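Local structure of pyridoxine 4-oxidase (Mesorhizobium loti, 4HA6) at residues N298-R303 / I408-E413; Y319-A322 / T326-G329; E396-A401 / D435-S440. The protein oxidises pyridoxine at its 4-hydroxymethyl group to pyridoxal, as an FAD-dependent member of the GMC oxidoreductase family. All blocks are in the same frame, centred on the assembly; numbering follows the deposited sequence.

Interaction 1: residues N298-R303 / I408-E413; sequences NLYAAR and IGHRDE
Tyr300 presents the far end of its ring to Gly409 and His410, where helix 392-409 runs out. Tyr300 sits on strand 293-302, in an antiparallel sheet that also holds strands 355-362 and 418-421. The contact therefore joins the sheet to the C-terminal end of a helix.

The two rings form an offset edge-to-face pair. The edge of Tyr300 is turned toward the face of His410, with centroids 5.5 Å apart and planes at 70°. The closest ring atoms are Tyr300 CE1 and His410 CE1, at 3.7 Å. His410 CE1 lies near the plane of the tyrosine ring, beside its rim. Both side chains keep CG opposite the carbonyl carbon. For Tyr300, chi1 of -65° carries the phenol across to the helix end. For His410, the same choice brings the imidazole back to the phenol.

Gly409 is the other partner. It has no side chain, and its CA comes within 3.3 Å of Tyr300 OH. His410 is the first residue past the helix to leave helical backbone angles, so the tyrosine meets the chain just where the helix stops.

Tyr300 OH donates a hydrogen bond to Asn298 OD1, two residues earlier on the same strand, over 2.6 Å. The donor stands above the carbonyl plane of the amide, 40° out of it. Asn298 OD1 also bonds Ser405 of the helix, while Asn298 ND2 reaches Leu423 O and Glu421. His410 ND1 is hydrogen-bonded to Arg406 O, one turn back. The chemistry is thus mixed: the buried phenol donates to Asn298 within its own strand, while ring packing and the close Gly409 CA join it to the helix end.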
ATOM      1  N   ASN A 298     -14.644 -10.027  12.681  1.00  8.82           N
ATOM      2  CA  ASN A 298     -15.120 -10.465  13.993  1.00  4.42           C
ATOM      3  C   ASN A 298     -16.158  -9.406  14.427  1.00  8.85           C
ATOM      4  O   ASN A 298     -15.821  -8.425  15.101  1.00  7.12           O
ATOM      5  CB  ASN A 298     -13.925 -10.542  14.956  1.00  3.72           C
ATOM      6  CG  ASN A 298     -14.244 -11.244  16.263  1.00  5.66           C
ATOM      7  OD1 ASN A 298     -13.468 -11.156  17.224  1.00  5.94           O
ATOM      8  ND2 ASN A 298     -15.369 -11.958  16.309  1.00  4.29           N
ATOM      9  N   LEU A 299     -17.407  -9.599  13.988  1.00 11.15           N
ATOM     10  CA  LEU A 299     -18.479  -8.603  14.086  1.00  6.76           C
ATOM     11  C   LEU A 299     -19.221  -8.708  15.420  1.00  8.37           C
ATOM     12  O   LEU A 299     -19.684  -9.796  15.782  1.00  8.39           O
ATOM     13  CB  LEU A 299     -19.485  -8.849  12.954  1.00  9.63           C
ATOM     14  CG  LEU A 299     -20.303  -7.729  12.303  1.00 26.16           C
ATOM     15  CD1 LEU A 299     -21.799  -8.103  12.217  1.00 15.52           C
ATOM     16  CD2 LEU A 299     -20.082  -6.367  12.954  1.00 12.06           C
ATOM     17  N   TYR A 300     -19.349  -7.585  16.130  1.00  5.04           N
ATOM     18  CA  TYR A 300     -20.031  -7.547  17.439  1.00  9.81           C
ATOM     19  C   TYR A 300     -21.249  -6.627  17.457  1.00 11.90           C
ATOM     20  O   TYR A 300     -21.164  -5.452  17.078  1.00  9.91           O
ATOM     21  CB  TYR A 300     -19.064  -7.081  18.538  1.00  6.06           C
ATOM     22  CG  TYR A 300     -17.931  -8.040  18.779  1.00  9.85           C
ATOM     23  CD1 TYR A 300     -18.051  -9.050  19.726  1.00  6.38           C
ATOM     24  CD2 TYR A 300     -16.747  -7.961  18.036  1.00  9.90           C
ATOM     25  CE1 TYR A 300     -17.016  -9.959  19.950  1.00 10.70           C
ATOM     26  CE2 TYR A 300     -15.700  -8.866  18.252  1.00  9.22           C
ATOM     27  CZ  TYR A 300     -15.849  -9.861  19.212  1.00  9.20           C
ATOM     28  OH  TYR A 300     -14.834 -10.764  19.444  1.00  7.03           O
ATOM     29  N   ALA A 301     -22.380  -7.145  17.923  1.00 16.94           N
ATOM     30  CA  ALA A 301     -23.531  -6.288  18.182  1.00 15.02           C
ATOM     31  C   ALA A 301     -23.158  -5.353  19.328  1.00 17.89           C
ATOM     32  O   ALA A 301     -22.566  -5.794  20.323  1.00 14.39           O
ATOM     33  CB  ALA A 301     -24.753  -7.132  18.557  1.00 15.09           C
ATOM     34  N   ALA A 302     -23.489  -4.069  19.203  1.00  9.69           N
ATOM     35  CA  ALA A 302     -23.149  -3.117  20.265  1.00 14.61           C
ATOM     36  C   ALA A 302     -24.264  -2.976  21.298  1.00 19.73           C
ATOM     37  O   ALA A 302     -25.449  -3.007  20.953  1.00 15.33           O
ATOM     38  CB  ALA A 302     -22.774  -1.762  19.689  1.00 11.45           C
ATOM     39  N   ARG A 303     -23.860  -2.806  22.557  1.00 19.99           N
ATOM     40  CA  ARG A 303     -24.766  -2.682  23.698  1.00 20.82           C
ATOM     41  C   ARG A 303     -25.395  -1.288  23.731  1.00 27.44           C
ATOM     42  O   ARG A 303     -26.378  -1.050  24.435  1.00 30.87           O
ATOM     43  CB  ARG A 303     -23.987  -2.925  25.004  1.00 14.08           C
ATOM     44  CG  ARG A 303     -24.857  -3.280  26.200  1.00 30.09           C
ATOM     45  CD  ARG A 303     -24.022  -3.487  27.456  1.00 14.59           C
ATOM     46  NE  ARG A 303     -23.252  -2.299  27.724  1.00 17.96           N
ATOM     47  CZ  ARG A 303     -23.673  -1.301  28.489  1.00 24.68           C
ATOM     48  NH1 ARG A 303     -24.856  -1.360  29.107  1.00 17.66           N
ATOM     49  NH2 ARG A 303     -22.894  -0.248  28.646  1.00 14.60           N
ATOM     50  N   ILE A 408      -9.455 -10.820  22.342  1.00  8.79           N
ATOM     51  CA  ILE A 408      -9.536  -9.386  22.618  1.00  6.19           C
ATOM     52  C   ILE A 408     -10.994  -8.930  22.654  1.00  6.60           C
ATOM     53  O   ILE A 408     -11.404  -8.250  23.595  1.00 11.68           O
ATOM     54  CB  ILE A 408      -8.763  -8.538  21.600  1.00  7.56           C
ATOM     55  CG1 ILE A 408      -7.261  -8.833  21.691  1.00  7.46           C
ATOM     56  CG2 ILE A 408      -9.039  -7.050  21.848  1.00  6.30           C
ATOM     57  CD1 ILE A 408      -6.449  -8.287  20.531  1.00 10.93           C
ATOM     58  N   GLY A 409     -11.770  -9.315  21.640  1.00  6.78           N
ATOM     59  CA  GLY A 409     -13.172  -8.931  21.556  1.00  8.60           C
ATOM     60  C   GLY A 409     -14.030  -9.222  22.783  1.00 10.66           C
ATOM     61  O   GLY A 409     -14.969  -8.472  23.082  1.00  9.31           O
ATOM     62  N   HIS A 410     -13.712 -10.297  23.498  1.00  8.51           N
ATOM     63  CA  HIS A 410     -14.530 -10.724  24.632  1.00 14.01           C
ATOM     64  C   HIS A 410     -13.974 -10.292  25.981  1.00 10.28           C
ATOM     65  O   HIS A 410     -14.463 -10.732  27.023  1.00  9.58           O
ATOM     66  CB  HIS A 410     -14.728 -12.239  24.610  1.00  6.55           C
ATOM     67  CG  HIS A 410     -15.604 -12.708  23.492  1.00 15.05           C
ATOM     68  ND1 HIS A 410     -15.181 -12.733  22.179  1.00  8.16           N
ATOM     69  CD2 HIS A 410     -16.885 -13.150  23.483  1.00 12.10           C
ATOM     70  CE1 HIS A 410     -16.156 -13.192  21.414  1.00 11.06           C
ATOM     71  NE2 HIS A 410     -17.202 -13.457  22.181  1.00 16.26           N
ATOM     72  N   ARG A 411     -12.949  -9.443  25.965  1.00 15.52           N
ATOM     73  CA  ARG A 411     -12.382  -8.944  27.216  1.00 14.71           C
ATOM     74  C   ARG A 411     -13.379  -8.055  27.955  1.00 14.38           C
ATOM     75  O   ARG A 411     -14.155  -7.318  27.327  1.00  5.20           O
ATOM     76  CB  ARG A 411     -11.102  -8.146  26.956  1.00 10.22           C
ATOM     77  CG  ARG A 411      -9.939  -8.978  26.451  1.00 10.87           C
ATOM     78  CD  ARG A 411      -9.419  -9.936  27.537  1.00 11.43           C
ATOM     79  NE  ARG A 411      -8.905  -9.209  28.697  1.00 13.64           N
ATOM     80  CZ  ARG A 411      -8.267  -9.779  29.724  1.00 20.42           C
ATOM     81  NH1 ARG A 411      -8.052 -11.096  29.742  1.00 16.53           N
ATOM     82  NH2 ARG A 411      -7.837  -9.031  30.736  1.00 17.52           N
ATOM     83  N   ASP A 412     -13.346  -8.132  29.284  1.00  9.52           N
ATOM     84  CA  ASP A 412     -14.099  -7.228  30.159  1.00 10.86           C
ATOM     85  C   ASP A 412     -13.922  -5.747  29.813  1.00 12.61           C
ATOM     86  O   ASP A 412     -14.826  -4.944  30.031  1.00 13.72           O
ATOM     87  CB  ASP A 412     -13.666  -7.430  31.607  1.00 17.31           C
ATOM     88  CG  ASP A 412     -14.294  -8.644  32.242  1.00 28.01           C
ATOM     89  OD1 ASP A 412     -15.207  -9.246  31.625  1.00 19.98           O
ATOM     90  OD2 ASP A 412     -13.877  -8.984  33.371  1.00 24.98           O
ATOM     91  N   GLU A 413     -12.754  -5.385  29.291  1.00  8.81           N
ATOM     92  CA  GLU A 413     -12.475  -3.997  28.914  1.00  5.94           C
ATOM     93  C   GLU A 413     -13.387  -3.498  27.795  1.00  6.69           C
ATOM     94  O   GLU A 413     -13.486  -2.288  27.567  1.00 10.24           O
ATOM     95  CB  GLU A 413     -11.008  -3.834  28.502  1.00  9.59           C
ATOM     96  CG  GLU A 413     -10.016  -3.973  29.662  1.00 14.32           C
ATOM     97  CD  GLU A 413      -9.843  -5.411  30.134  1.00 14.04           C
ATOM     98  OE1 GLU A 413      -9.215  -5.605  31.193  1.00 25.72           O
ATOM     99  OE2 GLU A 413     -10.316  -6.348  29.452  1.00 12.95           O
TER

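Interaction 2: residues Y319-A322 / T326-G329; sequences YMRA and TAAG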
ATOM      1  N   TYR A 319      -0.606  -5.033  16.268  1.00  3.94           N
ATOM      2  CA  TYR A 319       0.261  -6.086  15.742  1.00  5.15           C
ATOM      3  C   TYR A 319       0.817  -6.915  16.894  1.00  7.96           C
ATOM      4  O   TYR A 319       1.055  -6.387  17.982  1.00  5.58           O
ATOM      5  CB  TYR A 319       1.402  -5.463  14.930  1.00  4.65           C
ATOM      6  CG  TYR A 319       0.860  -4.620  13.812  1.00  5.26           C
ATOM      7  CD1 TYR A 319       0.519  -5.206  12.600  1.00  8.89           C
ATOM      8  CD2 TYR A 319       0.630  -3.257  13.980  1.00  6.16           C
ATOM      9  CE1 TYR A 319      -0.002  -4.449  11.562  1.00  8.50           C
ATOM     10  CE2 TYR A 319       0.096  -2.482  12.944  1.00  4.86           C
ATOM     11  CZ  TYR A 319      -0.224  -3.101  11.738  1.00  7.25           C
ATOM     12  OH  TYR A 319      -0.769  -2.390  10.683  1.00  7.88           O
ATOM     13  N   MET A 320       1.040  -8.207  16.657  1.00  9.54           N
ATOM     14  CA  MET A 320       1.494  -9.087  17.727  1.00 10.22           C
ATOM     15  C   MET A 320       2.051 -10.396  17.170  1.00 12.15           C
ATOM     16  O   MET A 320       1.970 -10.675  15.965  1.00  6.14           O
ATOM     17  CB  MET A 320       0.336  -9.366  18.698  1.00 12.53           C
ATOM     18  CG  MET A 320      -0.849 -10.103  18.056  1.00 10.09           C
ATOM     19  SD  MET A 320      -2.421 -10.021  18.978  1.00 18.68           S
ATOM     20  CE  MET A 320      -3.012  -8.396  18.505  1.00 15.97           C
ATOM     21  N   ARG A 321       2.617 -11.209  18.050  1.00 12.39           N
ATOM     22  CA  ARG A 321       3.045 -12.526  17.640  1.00  8.88           C
ATOM     23  C   ARG A 321       1.784 -13.385  17.571  1.00 11.05           C
ATOM     24  O   ARG A 321       0.765 -13.064  18.193  1.00  7.93           O
ATOM     25  CB  ARG A 321       4.077 -13.092  18.623  1.00 10.46           C
ATOM     26  CG  ARG A 321       5.350 -12.235  18.749  1.00 10.89           C
ATOM     27  CD  ARG A 321       6.188 -12.230  17.464  1.00  5.39           C
ATOM     28  NE  ARG A 321       6.826 -13.522  17.256  1.00 15.82           N
ATOM     29  CZ  ARG A 321       7.610 -13.818  16.224  1.00 24.53           C
ATOM     30  NH1 ARG A 321       7.869 -12.903  15.292  1.00 11.50           N
ATOM     31  NH2 ARG A 321       8.134 -15.035  16.125  1.00 18.29           N
ATOM     32  N   ALA A 322       1.836 -14.455  16.794  1.00  8.72           N
ATOM     33  CA  ALA A 322       0.664 -15.304  16.620  1.00 12.35           C
ATOM     34  C   ALA A 322       0.347 -16.190  17.836  1.00 14.63           C
ATOM     35  O   ALA A 322      -0.770 -16.689  17.943  1.00 14.84           O
ATOM     36  CB  ALA A 322       0.816 -16.151  15.382  1.00  8.20           C
ATOM     37  N   THR A 326       2.322 -11.348  24.890  1.00 12.63           N
ATOM     38  CA  THR A 326       3.418 -10.737  25.649  1.00 15.67           C
ATOM     39  C   THR A 326       4.740 -10.775  24.901  1.00 18.49           C
ATOM     40  O   THR A 326       5.674 -10.046  25.237  1.00 19.46           O
ATOM     41  CB  THR A 326       3.619 -11.433  27.017  1.00 18.98           C
ATOM     42  OG1 THR A 326       3.673 -12.862  26.836  1.00 13.88           O
ATOM     43  CG2 THR A 326       2.472 -11.073  27.963  1.00 11.05           C
ATOM     44  N   ALA A 327       4.823 -11.633  23.894  1.00 17.09           N
ATOM     45  CA  ALA A 327       6.055 -11.763  23.126  1.00 10.75           C
ATOM     46  C   ALA A 327       6.291 -10.552  22.217  1.00 12.10           C
ATOM     47  O   ALA A 327       5.344  -9.966  21.669  1.00  9.90           O
ATOM     48  CB  ALA A 327       6.035 -13.045  22.321  1.00 11.40           C
ATOM     49  N   ALA A 328       7.566 -10.200  22.055  1.00 16.33           N
ATOM     50  CA  ALA A 328       7.982  -9.035  21.284  1.00 15.28           C
ATOM     51  C   ALA A 328       8.498  -9.460  19.910  1.00 21.58           C
ATOM     52  O   ALA A 328       8.485 -10.655  19.567  1.00 10.95           O
ATOM     53  CB  ALA A 328       9.061  -8.271  22.045  1.00 10.77           C
ATOM     54  N   GLY A 329       8.955  -8.487  19.124  1.00 12.96           N
ATOM     55  CA  GLY A 329       9.642  -8.794  17.877  1.00 10.84           C
ATOM     56  C   GLY A 329       8.842  -8.466  16.634  1.00 10.44           C
ATOM     57  O   GLY A 329       8.011  -7.546  16.647  1.00  7.20           O
TER
HETATM   58  O   HOH W   1       2.926 -10.468  20.611  1.00  8.28           O
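Arg321 packs against Ala327 and Ala328 in the connection between two antiparallel strands, 314-320 and 333-338. The two segments are the start and the middle of this beta-hairpin connection, and they meet at the protein surface. Their closest CA atoms are those of Arg321 and Ala327, 6.3 Å apart.

The arginine is strongly curled. Its CG stands opposite the carbonyl carbon and beside the backbone N, with chi1 -60°. The chain bends at chi2 (-67°) and again at chi3 (-71°). This folding lays the aliphatic part of the side chain against the loop. The methyl of Ala327 packs on it, with Ala327 CB 3.7 Å from Arg321 CG. Ala328 O sits against both CG and CD of the arginine, 3.5 Å from Arg321 CD. Ala328 takes part through its backbone, since its CB points away from segment 319-322.

The charged end goes on past the two alanines. Arg321 NH1 donates to Gln330 O, farther along the same connection, and NH2 makes a weak, long ion pair with Glu332. The curled shape therefore lets one side chain follow the returning chain from Ala327 to Gln330. Gly329 lies on this path with a positive phi, which glycine adopts readily.

Ser324 OG, within the turn, bonds the backbone N atoms of Thr326 and Ala327 and so fixes the start of the returning segment. Across the contact itself, a single water joins the two backbones. The water oxygen accepts from Arg321 N and donates to Ala327 O, 2.7 Å from each.

Interaction 3: residues E396-A401 / D435-S440; sequences ERFRRA and DFIARS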
ATOM      1  N   GLU A 396      -3.029 -21.165   8.446  1.00  8.34           N
ATOM      2  CA  GLU A 396      -2.826 -21.469   9.867  1.00  9.23           C
ATOM      3  C   GLU A 396      -2.714 -20.184  10.690  1.00  7.80           C
ATOM      4  O   GLU A 396      -3.395 -20.037  11.722  1.00  6.12           O
ATOM      5  CB  GLU A 396      -1.586 -22.365  10.053  1.00  8.16           C
ATOM      6  CG  GLU A 396      -1.332 -22.877  11.496  1.00 13.22           C
ATOM      7  CD  GLU A 396      -0.644 -21.841  12.397  1.00 14.46           C
ATOM      8  OE1 GLU A 396       0.037 -20.937  11.857  1.00 10.23           O
ATOM      9  OE2 GLU A 396      -0.775 -21.934  13.648  1.00 12.23           O
ATOM     10  N   ARG A 397      -1.873 -19.258  10.222  1.00  4.43           N
ATOM     11  CA  ARG A 397      -1.710 -17.945  10.848  1.00  6.07           C
ATOM     12  C   ARG A 397      -3.025 -17.140  10.947  1.00 10.84           C
ATOM     13  O   ARG A 397      -3.241 -16.430  11.937  1.00  7.71           O
ATOM     14  CB  ARG A 397      -0.657 -17.121  10.093  1.00  9.78           C
ATOM     15  CG  ARG A 397       0.772 -17.563  10.317  1.00 13.47           C
ATOM     16  CD  ARG A 397       1.251 -17.069  11.678  1.00 18.38           C
ATOM     17  NE  ARG A 397       2.596 -17.532  12.015  1.00 33.87           N
ATOM     18  CZ  ARG A 397       2.855 -18.480  12.915  1.00 40.39           C
ATOM     19  NH1 ARG A 397       1.857 -19.078  13.573  1.00 20.28           N
ATOM     20  NH2 ARG A 397       4.111 -18.825  13.159  1.00 32.32           N
ATOM     21  N   PHE A 398      -3.885 -17.228   9.930  1.00  7.03           N
ATOM     22  CA  PHE A 398      -5.178 -16.525   9.961  1.00  5.17           C
ATOM     23  C   PHE A 398      -6.118 -17.100  11.026  1.00  6.78           C
ATOM     24  O   PHE A 398      -6.967 -16.379  11.552  1.00  3.28           O
ATOM     25  CB  PHE A 398      -5.872 -16.583   8.599  1.00  5.21           C
ATOM     26  CG  PHE A 398      -6.068 -15.230   7.953  1.00  5.38           C
ATOM     27  CD1 PHE A 398      -6.968 -14.313   8.484  1.00  4.25           C
ATOM     28  CD2 PHE A 398      -5.366 -14.890   6.806  1.00  2.11           C
ATOM     29  CE1 PHE A 398      -7.149 -13.049   7.874  1.00  7.34           C
ATOM     30  CE2 PHE A 398      -5.535 -13.641   6.195  1.00  3.25           C
ATOM     31  CZ  PHE A 398      -6.430 -12.722   6.731  1.00  2.96           C
ATOM     32  N   ARG A 399      -5.990 -18.398  11.317  1.00 10.21           N
ATOM     33  CA  ARG A 399      -6.680 -18.987  12.469  1.00 12.34           C
ATOM     34  C   ARG A 399      -6.168 -18.326  13.746  1.00  4.75           C
ATOM     35  O   ARG A 399      -6.953 -17.971  14.632  1.00  4.91           O
ATOM     36  CB  ARG A 399      -6.444 -20.501  12.563  1.00  7.08           C
ATOM     37  CG  ARG A 399      -7.140 -21.318  11.488  1.00  9.64           C
ATOM     38  CD  ARG A 399      -6.912 -22.812  11.700  1.00  8.40           C
ATOM     39  NE  ARG A 399      -6.968 -23.496  10.410  1.00 11.38           N
ATOM     40  CZ  ARG A 399      -6.190 -24.516  10.064  1.00 11.47           C
ATOM     41  NH1 ARG A 399      -5.289 -25.006  10.920  1.00  7.10           N
ATOM     42  NH2 ARG A 399      -6.329 -25.060   8.866  1.00 12.11           N
ATOM     43  N   ARG A 400      -4.852 -18.172  13.842  1.00  5.32           N
ATOM     44  CA  ARG A 400      -4.267 -17.518  15.010  1.00  7.47           C
ATOM     45  C   ARG A 400      -4.792 -16.086  15.120  1.00  7.85           C
ATOM     46  O   ARG A 400      -5.099 -15.605  16.225  1.00  5.49           O
ATOM     47  CB  ARG A 400      -2.736 -17.544  14.960  1.00  7.84           C
ATOM     48  CG  ARG A 400      -2.099 -18.948  14.840  1.00 10.86           C
ATOM     49  CD  ARG A 400      -2.265 -19.807  16.105  1.00  9.53           C
ATOM     50  NE  ARG A 400      -3.585 -20.440  16.199  1.00 12.69           N
ATOM     51  CZ  ARG A 400      -3.951 -21.543  15.537  1.00 14.34           C
ATOM     52  NH1 ARG A 400      -3.104 -22.159  14.717  1.00 14.00           N
ATOM     53  NH2 ARG A 400      -5.178 -22.031  15.691  1.00 10.05           N
ATOM     54  N   ALA A 401      -4.946 -15.414  13.975  1.00  6.03           N
ATOM     55  CA  ALA A 401      -5.393 -14.011  13.994  1.00  8.17           C
ATOM     56  C   ALA A 401      -6.842 -13.927  14.466  1.00  6.54           C
ATOM     57  O   ALA A 401      -7.167 -13.102  15.334  1.00  6.63           O
ATOM     58  CB  ALA A 401      -5.237 -13.354  12.622  1.00  3.40           C
ATOM     59  N   ASP A 435     -13.409 -21.835   6.678  1.00  9.39           N
ATOM     60  CA  ASP A 435     -14.495 -21.467   5.762  1.00 15.42           C
ATOM     61  C   ASP A 435     -14.987 -20.056   6.052  1.00 10.12           C
ATOM     62  O   ASP A 435     -15.188 -19.251   5.137  1.00  7.24           O
ATOM     63  CB  ASP A 435     -15.671 -22.453   5.845  1.00  8.34           C
ATOM     64  CG  ASP A 435     -16.784 -22.106   4.858  1.00 24.81           C
ATOM     65  OD1 ASP A 435     -16.538 -22.161   3.631  1.00 25.14           O
ATOM     66  OD2 ASP A 435     -17.900 -21.756   5.300  1.00 26.67           O
ATOM     67  N   PHE A 436     -15.184 -19.753   7.329  1.00  8.51           N
ATOM     68  CA  PHE A 436     -15.541 -18.399   7.705  1.00  7.90           C
ATOM     69  C   PHE A 436     -14.472 -17.399   7.260  1.00  9.11           C
ATOM     70  O   PHE A 436     -14.790 -16.340   6.698  1.00  7.75           O
ATOM     71  CB  PHE A 436     -15.744 -18.285   9.205  1.00  8.94           C
ATOM     72  CG  PHE A 436     -15.949 -16.876   9.656  1.00  8.39           C
ATOM     73  CD1 PHE A 436     -14.898 -16.153  10.204  1.00  6.78           C
ATOM     74  CD2 PHE A 436     -17.188 -16.260   9.505  1.00 11.27           C
ATOM     75  CE1 PHE A 436     -15.079 -14.828  10.609  1.00 12.19           C
ATOM     76  CE2 PHE A 436     -17.383 -14.944   9.914  1.00 11.10           C
ATOM     77  CZ  PHE A 436     -16.321 -14.225  10.464  1.00  9.04           C
ATOM     78  N   ILE A 437     -13.205 -17.717   7.520  1.00  7.64           N
ATOM     79  CA  ILE A 437     -12.116 -16.811   7.137  1.00  5.94           C
ATOM     80  C   ILE A 437     -12.109 -16.576   5.617  1.00 11.27           C
ATOM     81  O   ILE A 437     -12.035 -15.431   5.162  1.00  9.43           O
ATOM     82  CB  ILE A 437     -10.756 -17.335   7.646  1.00  9.42           C
ATOM     83  CG1 ILE A 437     -10.712 -17.269   9.180  1.00  5.26           C
ATOM     84  CG2 ILE A 437      -9.597 -16.542   7.049  1.00  6.37           C
ATOM     85  CD1 ILE A 437      -9.543 -18.067   9.797  1.00  7.30           C
ATOM     86  N   ALA A 438     -12.230 -17.658   4.844  1.00  6.49           N
ATOM     87  CA  ALA A 438     -12.234 -17.593   3.379  1.00  6.61           C
ATOM     88  C   ALA A 438     -13.399 -16.739   2.844  1.00  8.63           C
ATOM     89  O   ALA A 438     -13.276 -16.057   1.818  1.00 11.06           O
ATOM     90  CB  ALA A 438     -12.299 -19.013   2.793  1.00  5.74           C
ATOM     91  N   ARG A 439     -14.527 -16.790   3.546  1.00  7.77           N
ATOM     92  CA  ARG A 439     -15.709 -16.035   3.160  1.00  7.15           C
ATOM     93  C   ARG A 439     -15.603 -14.572   3.575  1.00  6.62           C
ATOM     94  O   ARG A 439     -16.211 -13.689   2.937  1.00 12.08           O
ATOM     95  CB  ARG A 439     -16.966 -16.671   3.778  1.00 13.36           C
ATOM     96  CG  ARG A 439     -17.558 -17.846   2.975  1.00 10.09           C
ATOM     97  CD  ARG A 439     -18.365 -18.823   3.857  1.00 21.09           C
ATOM     98  NE  ARG A 439     -19.276 -18.154   4.789  1.00 39.57           N
ATOM     99  CZ  ARG A 439     -19.447 -18.500   6.069  1.00 39.01           C
ATOM    100  NH1 ARG A 439     -18.775 -19.515   6.608  1.00 24.51           N
ATOM    101  NH2 ARG A 439     -20.297 -17.823   6.831  1.00 42.21           N
ATOM    102  N   SER A 440     -14.821 -14.305   4.622  1.00  4.91           N
ATOM    103  CA  SER A 440     -14.784 -12.972   5.240  1.00  9.76           C
ATOM    104  C   SER A 440     -13.626 -12.062   4.798  1.00  5.88           C
ATOM    105  O   SER A 440     -13.734 -10.821   4.874  1.00  4.01           O
ATOM    106  CB  SER A 440     -14.763 -13.108   6.768  1.00 12.70           C
ATOM    107  OG  SER A 440     -13.517 -13.615   7.205  1.00  9.87           O
TER
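Two helices of the C-terminal GMC oxidoreductase region, 392-409 and 430-440, pack side by side here. Ile437 carries the contact from the second helix. It meets Phe398 and Arg399 of the first, and the CA atoms of Phe398 and Ile437 are 7.5 Å apart.

The two branches of Ile437 do different work. CG2, opposite the backbone N, approaches the phenyl ring obliquely and comes 3.7 Å from Phe398 CD1. The longer branch reaches past the ring to the helix backbone, where Ile437 CD1 lies 3.5 Å from Phe398 O. The same methyl sits 4.4 Å from Arg399 CG, beside the aliphatic part of that arginine.

The contact between these segments is apolar, but charges flank it. Arg399 NE makes a salt bridge to Asp434, which adds a charged link between the two helices. Within the first helix, Arg400 NH1 bonds Glu396 OE2 at 2.6 Å. Arg397 NH1 is paired with Glu396 OE1 by charge alone, without an N-H aimed at it.

Leu402 of helix 392-409 packs on both Ile437 and Phe436. Strand 355-362 lies against the pair, with Ile362 touching Phe398 and Phe360 touching Phe436 and Ser440.

In the fold
Helix 392-409 links all three contacts. It supplies one side of interaction 3 and, at its C-terminal end, one side of interaction 1; their centres are 18 Å apart. Interaction 2 uses no part of this helix but packs on it. Met320 CE lies 4.0 Å from Ile408 CD1 of interaction 1, and Ala322 CB lies 3.6 Å from Arg397 NH1 of interaction 3. Strands 293-302 and 314-320, used by interactions 1 and 2, belong to the same antiparallel sheet. None of the three contacts is part of the flavin or pyridoxamine site. In interaction 3, the side chain of Phe398 is about 12 Å from the bound pyridoxamine.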